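Local coordinates for protein alpha-L-rhamnosidase (Aspergillus terreus, PDB 6GSZ) that probably hydrolyses terminal non-reducing alpha-L-rhamnose residues from alpha-L-rhamnosides and carries bound calcium ions, at residues 258-269 with 389-397; 420-428 with 447-456. All coordinates share one frame; numbering follows the deposited sequence. Where two conformers were deposited one is given.

Interaction 1 (258-269 with 389-397). With CA (calcium ion), chain O; CA (calcium ion), chain B.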
loop_
_atom_site.group_PDB
_atom_site.type_symbol
_atom_site.label_atom_id
_atom_site.label_comp_id
_atom_site.label_asym_id
_atom_site.label_seq_id
_atom_site.Cartn_x
_atom_site.Cartn_y
_atom_site.Cartn_z
ATOM N N ILE A 258 -0.000 -27.928 10.697
ATOM C CA ILE A 258 1.090 -27.075 10.220
ATOM C C ILE A 258 2.338 -27.403 11.036
ATOM O O ILE A 258 2.371 -27.153 12.240
ATOM C CB ILE A 258 0.742 -25.571 10.250
ATOM C CG1 ILE A 258 -0.599 -25.231 9.592
ATOM C CG2 ILE A 258 1.888 -24.793 9.610
ATOM C CD1 ILE A 258 -1.116 -23.849 9.923
ATOM N N ILE A 259 3.383 -27.875 10.331
ATOM C CA ILE A 259 4.663 -28.164 10.954
ATOM C C ILE A 259 5.484 -26.888 11.116
ATOM O O ILE A 259 6.107 -26.649 12.155
ATOM C CB ILE A 259 5.439 -29.221 10.141
ATOM C CG1 ILE A 259 4.604 -30.482 9.923
ATOM C CG2 ILE A 259 6.760 -29.541 10.807
ATOM C CD1 ILE A 259 4.071 -31.116 11.192
ATOM N N SER A 260 5.505 -26.076 10.040
ATOM C CA SER A 260 6.178 -24.793 10.066
ATOM C C SER A 260 5.465 -23.883 9.073
ATOM O O SER A 260 4.941 -24.362 8.087
ATOM C CB SER A 260 7.655 -24.893 9.760
ATOM O OG SER A 260 7.845 -25.438 8.485
ATOM N N SER A 261 5.472 -22.588 9.357
ATOM C CA SER A 261 4.904 -21.609 8.396
ATOM C C SER A 261 5.591 -20.265 8.599
ATOM O O SER A 261 5.455 -19.690 9.666
ATOM C CB SER A 261 3.391 -21.535 8.562
ATOM O OG SER A 261 2.806 -20.836 7.475
ATOM N N GLU A 262 6.386 -19.878 7.605
ATOM C CA GLU A 262 7.357 -18.782 7.722
ATOM C C GLU A 262 7.165 -17.872 6.513
ATOM O O GLU A 262 6.984 -18.351 5.418
ATOM C CB GLU A 262 8.789 -19.318 7.711
ATOM C CG GLU A 262 9.056 -20.367 8.753
ATOM C CD GLU A 262 10.469 -20.859 8.630
ATOM O OE1 GLU A 262 11.410 -20.046 8.866
ATOM O OE2 GLU A 262 10.626 -22.100 8.357
ATOM N N ILE A 263 7.235 -16.559 6.768
ATOM C CA ILE A 263 7.082 -15.526 5.725
ATOM C C ILE A 263 8.016 -15.877 4.557
ATOM O O ILE A 263 7.604 -15.957 3.383
ATOM C CB ILE A 263 7.374 -14.114 6.293
ATOM C CG1 ILE A 263 6.380 -13.687 7.384
ATOM C CG2 ILE A 263 7.446 -13.078 5.187
ATOM C CD1 ILE A 263 4.926 -13.626 6.961
ATOM N N TYR A 264 9.319 -16.022 4.877
ATOM C CA TYR A 264 10.322 -16.209 3.807
ATOM C C TYR A 264 10.392 -17.640 3.292
ATOM O O TYR A 264 10.374 -17.917 2.072
ATOM C CB TYR A 264 11.728 -15.779 4.219
ATOM C CG TYR A 264 11.912 -14.311 4.534
ATOM C CD1 TYR A 264 11.056 -13.304 4.073
ATOM C CD2 TYR A 264 12.968 -13.936 5.337
ATOM C CE1 TYR A 264 11.300 -11.976 4.403
ATOM C CE2 TYR A 264 13.229 -12.625 5.652
ATOM C CZ TYR A 264 12.386 -11.621 5.180
ATOM O OH TYR A 264 12.647 -10.325 5.549
ATOM N N ASP A 265 10.511 -18.608 4.210
ATOM C CA ASP A 265 10.827 -19.951 3.740
ATOM C C ASP A 265 9.623 -20.764 3.256
ATOM O O ASP A 265 9.803 -21.651 2.434
ATOM C CB ASP A 265 11.659 -20.729 4.753
ATOM C CG ASP A 265 13.130 -20.318 4.803
ATOM O OD1 ASP A 265 13.600 -19.585 3.874
ATOM O OD2 ASP A 265 13.810 -20.697 5.810
ATOM N N GLY A 266 8.414 -20.457 3.721
ATOM C CA GLY A 266 7.208 -21.128 3.303
ATOM C C GLY A 266 6.624 -21.993 4.418
ATOM O O GLY A 266 6.958 -21.866 5.586
ATOM N N GLU A 267 5.719 -22.864 4.012
ATOM C CA GLU A 267 4.902 -23.659 4.935
ATOM C C GLU A 267 5.068 -25.157 4.634
ATOM O O GLU A 267 4.953 -25.576 3.465
ATOM C CB GLU A 267 3.419 -23.307 4.814
ATOM C CG GLU A 267 2.543 -24.192 5.677
ATOM C CD GLU A 267 1.139 -23.672 5.935
ATOM O OE1 GLU A 267 1.022 -22.444 6.263
ATOM O OE2 GLU A 267 0.172 -24.454 5.689
ATOM N N GLU A 268 5.288 -25.942 5.708
ATOM C CA GLU A 268 5.244 -27.419 5.693
ATOM C C GLU A 268 3.962 -27.822 6.440
ATOM O O GLU A 268 3.792 -27.470 7.615
ATOM C CB GLU A 268 6.484 -28.020 6.329
ATOM C CG GLU A 268 6.399 -29.528 6.420
ATOM C CD GLU A 268 7.608 -30.245 6.990
ATOM O OE1 GLU A 268 8.670 -29.645 7.172
ATOM O OE2 GLU A 268 7.476 -31.465 7.232
ATOM N N TYR A 269 3.072 -28.507 5.718
ATOM C CA TYR A 269 1.776 -28.930 6.242
ATOM C C TYR A 269 1.686 -30.447 6.105
ATOM O O TYR A 269 1.802 -30.959 4.994
ATOM C CB TYR A 269 0.677 -28.236 5.438
ATOM C CG TYR A 269 -0.723 -28.441 5.932
ATOM C CD1 TYR A 269 -1.475 -29.539 5.537
ATOM C CD2 TYR A 269 -1.326 -27.530 6.779
ATOM C CE1 TYR A 269 -2.787 -29.712 5.964
ATOM C CE2 TYR A 269 -2.630 -27.688 7.209
ATOM C CZ TYR A 269 -3.373 -28.789 6.811
ATOM O OH TYR A 269 -4.646 -28.944 7.269
ATOM N N TRP A 389 -6.199 -27.171 0.080
ATOM C CA TRP A 389 -5.211 -26.519 0.947
ATOM C C TRP A 389 -4.787 -25.195 0.342
ATOM O O TRP A 389 -4.577 -25.069 -0.862
ATOM C CB TRP A 389 -4.022 -27.450 1.185
ATOM C CG TRP A 389 -2.842 -26.850 1.894
ATOM C CD1 TRP A 389 -2.653 -26.766 3.242
ATOM C CD2 TRP A 389 -1.693 -26.234 1.297
ATOM N NE1 TRP A 389 -1.449 -26.176 3.526
ATOM C CE2 TRP A 389 -0.849 -25.818 2.347
ATOM C CE3 TRP A 389 -1.323 -25.937 -0.023
ATOM C CZ2 TRP A 389 0.368 -25.193 2.103
ATOM C CZ3 TRP A 389 -0.118 -25.313 -0.261
ATOM C CH2 TRP A 389 0.712 -24.947 0.793
ATOM N N GLU A 390 -4.551 -24.272 1.274
ATOM C CA GLU A 390 -3.796 -23.054 1.060
ATOM C C GLU A 390 -2.922 -22.884 2.295
ATOM O O GLU A 390 -3.354 -23.257 3.402
ATOM C CB GLU A 390 -4.674 -21.795 0.948
ATOM C CG GLU A 390 -5.544 -21.748 -0.282
ATOM C CD GLU A 390 -6.505 -20.561 -0.374
ATOM O OE1 GLU A 390 -6.233 -19.458 0.200
ATOM O OE2 GLU A 390 -7.520 -20.747 -1.062
ATOM N N PRO A 391 -1.714 -22.306 2.165
ATOM C CA PRO A 391 -0.915 -22.019 3.353
ATOM C C PRO A 391 -1.591 -20.945 4.198
ATOM O O PRO A 391 -2.424 -20.160 3.683
ATOM C CB PRO A 391 0.436 -21.571 2.803
ATOM C CG PRO A 391 0.074 -20.998 1.428
ATOM C CD PRO A 391 -1.097 -21.821 0.918
ATOM N N SER A 392 -1.155 -20.841 5.447
ATOM C CA SER A 392 -1.779 -19.955 6.426
ATOM C C SER A 392 -0.938 -18.746 6.802
ATOM O O SER A 392 -1.492 -17.636 6.943
ATOM C CB SER A 392 -2.103 -20.729 7.696
ATOM O OG SER A 392 -3.137 -21.670 7.473
ATOM N N PHE A 393 0.371 -18.898 6.938
ATOM C CA PHE A 393 1.188 -17.806 7.530
ATOM C C PHE A 393 2.439 -17.504 6.704
ATOM O O PHE A 393 3.467 -17.025 7.249
ATOM C CB PHE A 393 1.557 -18.132 8.975
ATOM C CG PHE A 393 0.359 -18.479 9.828
ATOM C CD1 PHE A 393 -0.653 -17.558 10.052
ATOM C CD2 PHE A 393 0.215 -19.762 10.376
ATOM C CE1 PHE A 393 -1.754 -17.889 10.832
ATOM C CE2 PHE A 393 -0.901 -20.093 11.135
ATOM C CZ PHE A 393 -1.875 -19.151 11.379
ATOM N N THR A 394 2.344 -17.722 5.394
ATOM C CA THR A 394 3.438 -17.372 4.492
ATOM C C THR A 394 2.851 -16.594 3.312
ATOM O O THR A 394 1.654 -16.600 3.089
ATOM C CB THR A 394 4.196 -18.626 4.014
ATOM O OG1 THR A 394 5.374 -18.254 3.300
ATOM C CG2 THR A 394 3.360 -19.477 3.092
ATOM N N TYR A 395 3.740 -16.028 2.482
ATOM C CA TYR A 395 3.300 -15.567 1.175
ATOM C C TYR A 395 4.512 -15.567 0.253
ATOM O O TYR A 395 5.640 -15.541 0.742
ATOM C CB TYR A 395 2.604 -14.189 1.234
ATOM C CG TYR A 395 3.457 -12.969 1.478
ATOM C CD1 TYR A 395 3.881 -12.519 2.717
ATOM C CD2 TYR A 395 3.753 -12.147 0.400
ATOM C CE1 TYR A 395 4.515 -11.295 2.881
ATOM C CE2 TYR A 395 4.428 -10.949 0.545
ATOM C CZ TYR A 395 4.786 -10.498 1.788
ATOM O OH TYR A 395 5.375 -9.271 1.968
ATOM N N HIS A 396 4.249 -15.556 -1.057
ATOM C CA HIS A 396 5.316 -15.625 -2.043
ATOM C C HIS A 396 5.051 -14.621 -3.170
ATOM O O HIS A 396 3.911 -14.306 -3.454
ATOM C CB HIS A 396 5.418 -17.032 -2.628
ATOM C CG HIS A 396 5.250 -18.155 -1.668
ATOM N ND1 HIS A 396 6.075 -18.367 -0.582
ATOM C CD2 HIS A 396 4.295 -19.094 -1.647
ATOM C CE1 HIS A 396 5.653 -19.484 0.027
ATOM N NE2 HIS A 396 4.579 -19.957 -0.610
ATOM N N GLY A 397 6.130 -14.249 -3.841
ATOM C CA GLY A 397 6.059 -13.424 -5.042
ATOM C C GLY A 397 6.554 -14.271 -6.207
ATOM O O GLY A 397 7.673 -14.722 -6.174
HETATM CA CA CA O . 9.792 -31.751 7.272
HETATM CA CA CA B . -5.310 -20.972 6.625
HETATM O O HOH W 1 4.684 -16.956 9.695
HETATM O O HOH W 2 8.004 -17.129 0.923
HETATM O O HOH W 3 -2.410 -23.852 5.996
HETATM O O HOH W 4 -5.644 -21.905 4.625
HETATM O O HOH W 5 11.549 -33.391 7.188
HETATM O O HOH W 6 9.434 -32.009 9.528
HETATM O O HOH W 7 -6.019 -22.691 7.387
#
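Glu267 sends a single buried carboxylate into the loop 389-397 and gathers a ring of donors around it. The hairpin that carries it belongs to the N-terminal rhamnosidase domain and the loop to the concanavalin-like domain, so the acid sits at their join. Its CG stands anti to the backbone N (chi1 175°) and the chain runs on extended, which carries the acid across to Pro391 and Ser392. Glu267 OE1 accepts a nearly straight bond from Ser392 N (2.8 Å, 178° at the hydrogen) on its syn side, and on its anti lone pair a bond from the hydroxyl of Ser261, on the facing strand of the same hairpin. Glu267 OE2 takes the indole NE1 of Trp389 at 3.2 Å on the anti side, tilted from the carboxylate plane, the bond clearly bent; it also takes a water that donates to Glu390 O.

That water receives the hydroxyl of Ser392, whose OG binds a calcium ion at 2.4 Å; Glu158 supplies another ligand of this metal. Glu267 is therefore in the second shell and helps to position the serine. The second calcium lies on the outer side of the hairpin, held by both carboxylate oxygens of Glu268.

Trp389 CD1 sits over the centre of the Tyr269 ring; the pair is oblique, the phenol and five-membered ring planes 54° apart. The Tyr269 hydroxyl bonds to Glu274. At the hairpin turn, Thr394 OG1 donates to Glu262 O over 2.7 Å, from the opposite face of that carbonyl to Gly266 N. Ile258 CD1 meets Phe393 CE2 at 4.0 Å, the two side chains crossing at about a right angle.

With four donors on its two oxygens, the carboxylate is probably held as the anion, and the nearby calcium would favour that charge; one acid thereby ties the hairpin, the indole and the metal-binding loop together.

Interaction 2 (420-428 with 447-456). With ACT (acetate ion), chain C; EDO (1,2-ethanediol), chain D.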
loop_
_atom_site.group_PDB
_atom_site.type_symbol
_atom_site.label_atom_id
_atom_site.label_comp_id
_atom_site.label_asym_id
_atom_site.label_seq_id
_atom_site.Cartn_x
_atom_site.Cartn_y
_atom_site.Cartn_z
ATOM N N ILE A 420 -3.774 -17.508 -5.701
ATOM C CA ILE A 420 -4.562 -16.599 -4.909
ATOM C C ILE A 420 -3.731 -15.335 -4.756
ATOM O O ILE A 420 -2.639 -15.372 -4.264
ATOM C CB ILE A 420 -4.898 -17.203 -3.542
ATOM C CG1 ILE A 420 -5.500 -18.614 -3.653
ATOM C CG2 ILE A 420 -5.782 -16.265 -2.723
ATOM C CD1 ILE A 420 -6.798 -18.711 -4.412
ATOM N N VAL A 421 -4.321 -14.216 -5.193
ATOM C CA VAL A 421 -3.724 -12.888 -5.158
ATOM C C VAL A 421 -4.097 -12.232 -3.828
ATOM O O VAL A 421 -5.279 -12.124 -3.538
ATOM C CB VAL A 421 -4.165 -12.023 -6.343
ATOM C CG1 VAL A 421 -3.477 -10.649 -6.252
ATOM C CG2 VAL A 421 -3.868 -12.731 -7.676
ATOM N N VAL A 422 -3.063 -11.874 -3.030
ATOM C CA VAL A 422 -3.256 -11.444 -1.648
ATOM C C VAL A 422 -2.580 -10.073 -1.489
ATOM O O VAL A 422 -1.420 -9.929 -1.821
ATOM C CB VAL A 422 -2.661 -12.496 -0.695
ATOM C CG1 VAL A 422 -2.765 -12.052 0.760
ATOM C CG2 VAL A 422 -3.271 -13.879 -0.869
ATOM N N HIS A 423 -3.327 -9.113 -0.916
ATOM C CA HIS A 423 -2.766 -7.811 -0.589
ATOM C C HIS A 423 -3.757 -7.030 0.272
ATOM O O HIS A 423 -4.920 -7.454 0.461
ATOM C CB HIS A 423 -2.367 -6.975 -1.827
ATOM C CG HIS A 423 -3.441 -6.700 -2.826
ATOM N ND1 HIS A 423 -4.355 -5.667 -2.657
ATOM C CD2 HIS A 423 -3.734 -7.296 -4.009
ATOM C CE1 HIS A 423 -5.175 -5.638 -3.731
ATOM N NE2 HIS A 423 -4.800 -6.602 -4.605
ATOM N N SER A 424 -3.295 -5.852 0.746
ATOM C CA SER A 424 -4.190 -4.950 1.462
ATOM C C SER A 424 -5.335 -4.521 0.542
ATOM O O SER A 424 -5.092 -4.024 -0.568
ATOM C CB SER A 424 -3.410 -3.749 1.980
ATOM O OG SER A 424 -2.516 -4.158 3.012
ATOM N N ASP A 425 -6.571 -4.692 1.014
ATOM C CA ASP A 425 -7.748 -4.650 0.127
ATOM C C ASP A 425 -8.316 -3.225 0.021
ATOM O O ASP A 425 -9.393 -2.940 0.478
ATOM C CB ASP A 425 -8.799 -5.664 0.568
ATOM C CG ASP A 425 -9.919 -5.921 -0.424
ATOM O OD1 ASP A 425 -9.804 -5.496 -1.585
ATOM O OD2 ASP A 425 -10.929 -6.491 0.013
ATOM N N MET A 426 -7.507 -2.354 -0.571
ATOM C CA MET A 426 -7.857 -0.962 -0.772
ATOM C C MET A 426 -8.873 -0.836 -1.910
ATOM O O MET A 426 -8.911 -1.624 -2.826
ATOM C CB MET A 426 -6.583 -0.180 -1.121
ATOM C CG MET A 426 -5.542 -0.146 0.016
ATOM S SD MET A 426 -3.975 0.529 -0.542
ATOM C CE MET A 426 -3.491 -0.683 -1.758
ATOM N N GLU A 427 -9.637 0.263 -1.879
ATOM C CA GLU A 427 -10.593 0.537 -2.955
ATOM C C GLU A 427 -9.824 1.020 -4.193
ATOM O O GLU A 427 -9.036 1.966 -4.096
ATOM C CB GLU A 427 -11.587 1.596 -2.508
ATOM C CG GLU A 427 -12.657 1.861 -3.534
ATOM C CD GLU A 427 -13.748 2.823 -3.078
ATOM O OE1 GLU A 427 -13.513 3.626 -2.127
ATOM O OE2 GLU A 427 -14.857 2.749 -3.668
ATOM N N ARG A 428 -10.022 0.346 -5.315
ATOM C CA ARG A 428 -9.452 0.766 -6.581
ATOM C C ARG A 428 -10.075 2.094 -7.039
ATOM O O ARG A 428 -11.309 2.251 -7.023
ATOM C CB ARG A 428 -9.695 -0.296 -7.656
ATOM C CG ARG A 428 -9.042 -0.015 -8.995
ATOM C CD ARG A 428 -7.528 -0.125 -8.979
ATOM N NE ARG A 428 -6.997 0.298 -10.273
ATOM C CZ ARG A 428 -6.985 -0.428 -11.380
ATOM N NH1 ARG A 428 -6.525 0.094 -12.526
ATOM N NH2 ARG A 428 -7.389 -1.702 -11.305
ATOM N N LEU A 447 0.425 -1.375 -11.829
ATOM C CA LEU A 447 -0.716 -1.800 -10.997
ATOM C C LEU A 447 -0.374 -3.107 -10.248
ATOM O O LEU A 447 -0.630 -3.210 -9.017
ATOM C CB LEU A 447 -1.924 -1.989 -11.918
ATOM C CG LEU A 447 -3.160 -2.663 -11.339
ATOM C CD1 LEU A 447 -3.796 -1.854 -10.242
ATOM C CD2 LEU A 447 -4.151 -3.000 -12.443
ATOM N N TRP A 448 0.163 -4.082 -10.974
ATOM C CA TRP A 448 0.516 -5.328 -10.339
ATOM C C TRP A 448 1.676 -5.182 -9.341
ATOM O O TRP A 448 1.682 -5.929 -8.328
ATOM C CB TRP A 448 0.806 -6.411 -11.389
ATOM C CG TRP A 448 -0.444 -7.022 -11.930
ATOM C CD1 TRP A 448 -1.037 -6.772 -13.136
ATOM C CD2 TRP A 448 -1.239 -8.066 -11.324
ATOM N NE1 TRP A 448 -2.153 -7.539 -13.288
ATOM C CE2 TRP A 448 -2.259 -8.407 -12.236
ATOM C CE3 TRP A 448 -1.136 -8.823 -10.146
ATOM C CZ2 TRP A 448 -3.236 -9.366 -11.962
ATOM C CZ3 TRP A 448 -2.063 -9.805 -9.892
ATOM C CH2 TRP A 448 -3.107 -10.066 -10.780
ATOM N N SER A 449 2.666 -4.319 -9.613
ATOM C CA SER A 449 3.713 -4.077 -8.636
ATOM C C SER A 449 3.161 -3.400 -7.368
ATOM O O SER A 449 3.640 -3.646 -6.235
ATOM C CB SER A 449 4.909 -3.366 -9.202
ATOM O OG SER A 449 5.685 -4.241 -9.992
ATOM N N MET A 450 2.181 -2.508 -7.530
ATOM C CA MET A 450 1.538 -1.914 -6.391
ATOM C C MET A 450 0.798 -2.996 -5.572
ATOM O O MET A 450 0.918 -3.029 -4.325
ATOM C CB MET A 450 0.609 -0.758 -6.790
ATOM C CG MET A 450 -0.177 -0.206 -5.583
ATOM S SD MET A 450 -0.886 1.347 -5.938
ATOM C CE MET A 450 -1.505 1.690 -4.286
ATOM N N ARG A 451 -0.003 -3.794 -6.266
ATOM C CA ARG A 451 -0.712 -4.875 -5.575
ATOM C C ARG A 451 0.255 -5.789 -4.805
ATOM O O ARG A 451 -0.038 -6.197 -3.670
ATOM C CB ARG A 451 -1.491 -5.717 -6.581
ATOM C CG ARG A 451 -2.688 -5.007 -7.177
ATOM C CD ARG A 451 -3.240 -5.761 -8.365
ATOM N NE ARG A 451 -4.455 -5.165 -8.860
ATOM C CZ ARG A 451 -5.081 -5.541 -9.987
ATOM N NH1 ARG A 451 -4.485 -6.376 -10.841
ATOM N NH2 ARG A 451 -6.274 -5.026 -10.260
ATOM N N GLY A 452 1.425 -6.073 -5.374
ATOM C CA GLY A 452 2.286 -6.999 -4.742
ATOM C C GLY A 452 2.935 -6.462 -3.463
ATOM O O GLY A 452 3.355 -7.239 -2.587
ATOM N N ASN A 453 3.070 -5.138 -3.394
ATOM C CA ASN A 453 3.860 -4.460 -2.400
ATOM C C ASN A 453 3.049 -3.550 -1.462
ATOM O O ASN A 453 3.653 -2.877 -0.604
ATOM C CB ASN A 453 4.970 -3.682 -3.068
ATOM C CG ASN A 453 6.039 -4.590 -3.625
ATOM O OD1 ASN A 453 6.763 -5.233 -2.838
ATOM N ND2 ASN A 453 6.153 -4.678 -4.952
ATOM N N PHE A 454 1.720 -3.585 -1.532
ATOM C CA PHE A 454 0.877 -2.957 -0.507
ATOM C C PHE A 454 0.283 -4.108 0.299
ATOM O O PHE A 454 -0.807 -4.573 0.031
ATOM C CB PHE A 454 -0.139 -2.008 -1.149
ATOM C CG PHE A 454 0.385 -0.609 -1.385
ATOM C CD1 PHE A 454 1.457 -0.360 -2.237
ATOM C CD2 PHE A 454 -0.122 0.439 -0.636
ATOM C CE1 PHE A 454 1.929 0.940 -2.420
ATOM C CE2 PHE A 454 0.372 1.726 -0.820
ATOM C CZ PHE A 454 1.423 1.946 -1.655
ATOM N N PHE A 455 1.137 -4.659 1.165
ATOM C CA PHE A 455 0.829 -5.925 1.882
ATOM C C PHE A 455 1.023 -5.653 3.370
ATOM O O PHE A 455 2.110 -5.973 3.886
ATOM C CB PHE A 455 1.767 -7.028 1.399
ATOM C CG PHE A 455 1.322 -8.447 1.668
ATOM C CD1 PHE A 455 1.433 -9.018 2.942
ATOM C CD2 PHE A 455 0.759 -9.219 0.662
ATOM C CE1 PHE A 455 1.019 -10.309 3.179
ATOM C CE2 PHE A 455 0.357 -10.521 0.915
ATOM C CZ PHE A 455 0.476 -11.061 2.161
ATOM N N SER A 456 0.039 -4.991 3.998
ATOM C CA SER A 456 0.023 -4.474 5.420
ATOM C C SER A 456 0.840 -3.162 5.509
ATOM O O SER A 456 0.349 -2.196 6.061
ATOM C CB SER A 456 0.425 -5.542 6.489
ATOM O OG SER A 456 0.197 -5.031 7.753
HETATM C C ACT C . -6.704 -7.773 -7.883
HETATM O O ACT C . -6.023 -7.161 -7.009
HETATM O OXT ACT C . -6.270 -8.698 -8.667
HETATM C CH3 ACT C . -8.156 -7.361 -8.034
HETATM C C1 EDO D . -2.962 -0.783 7.111
HETATM O O1 EDO D . -2.185 -2.030 7.003
HETATM C C2 EDO D . -4.440 -0.931 6.735
HETATM O O2 EDO D . -4.733 -0.632 5.307
HETATM O O HOH W 8 -0.855 -8.942 -4.479
HETATM O O HOH W 9 -8.526 -3.446 -9.143
#
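Met426 bends back at its thioether so that CE rests 3.7 Å from Phe454 CB, with SD obliquely beside the phenyl ring, a Met-aromatic contact. The methyl of Met450 lies over the centre of the same ring and also meets Met426 CE. Val422 CG1 reaches CE2 of Phe455 at 3.5 Å, and the ring turns its edge to Val422 O. Val421 sets both methyls against CZ3 of Trp448.

Further out, two bonds of 2.9 Å tie the chain leaving the helix to the strand end: Ser424 N to Phe454 O, in the carbonyl plane, and Ser456 N to the hydroxyl Ser424 OG. His423 has CG between the backbone N and the carbonyl carbon (chi1 57°), which lays one ring face over the backbone and first carbons of Arg451. His423 ND1 donates to Ser424 O from above the carbonyl plane, and His423 NE2 donates almost straight to acetate O (2.8 Å, 175°), which suggests a protonated imidazole while the acetate is bound.

The acetate, probably from the crystallisation liquor, lies over one face of the Arg451 guanidinium; Leu447 CD2 packs on the opposite face. Leu447 CD1 lies over one face of the Arg428 guanidinium, nearly perpendicular to that of Arg451. A single water accepts from NH2 of each arginine. Gly430 O takes Arg428 NH1, and Tyr485 OH pairs with Arg451 NE.

The end of strand 417-424 thus packs on helix 437-453 of the six-hairpin (alpha/alpha) glycosidase domain, segments 420-424 and 447-453 crossing at 72° with 7.3 Å between axes; strand 309-315 runs alongside in the sheet while helix 471-484 packs against Leu447, Met450 and Phe454.

Interaction 1 is complete in the sequence before interaction 2 begins, and their centres lie 19 Å apart. They meet directly: the ring of Tyr395, from the loop 389-397, stacks on Phe455 just beyond helix 437-453, and Glu390 packs on Ile420. A sheet also connects them, since strands 387-389 and 417-424 both pair with strand 339-344. Interaction 1 joins the N-terminal rhamnosidase domain to the concanavalin-like one; in interaction 2 the strand leading out of the beta-sandwich region meets a helix of the six-hairpin glycosidase domain. The two contacts adjoin, linking the calcium-bearing beta domains to the helical domain with the bound glucose.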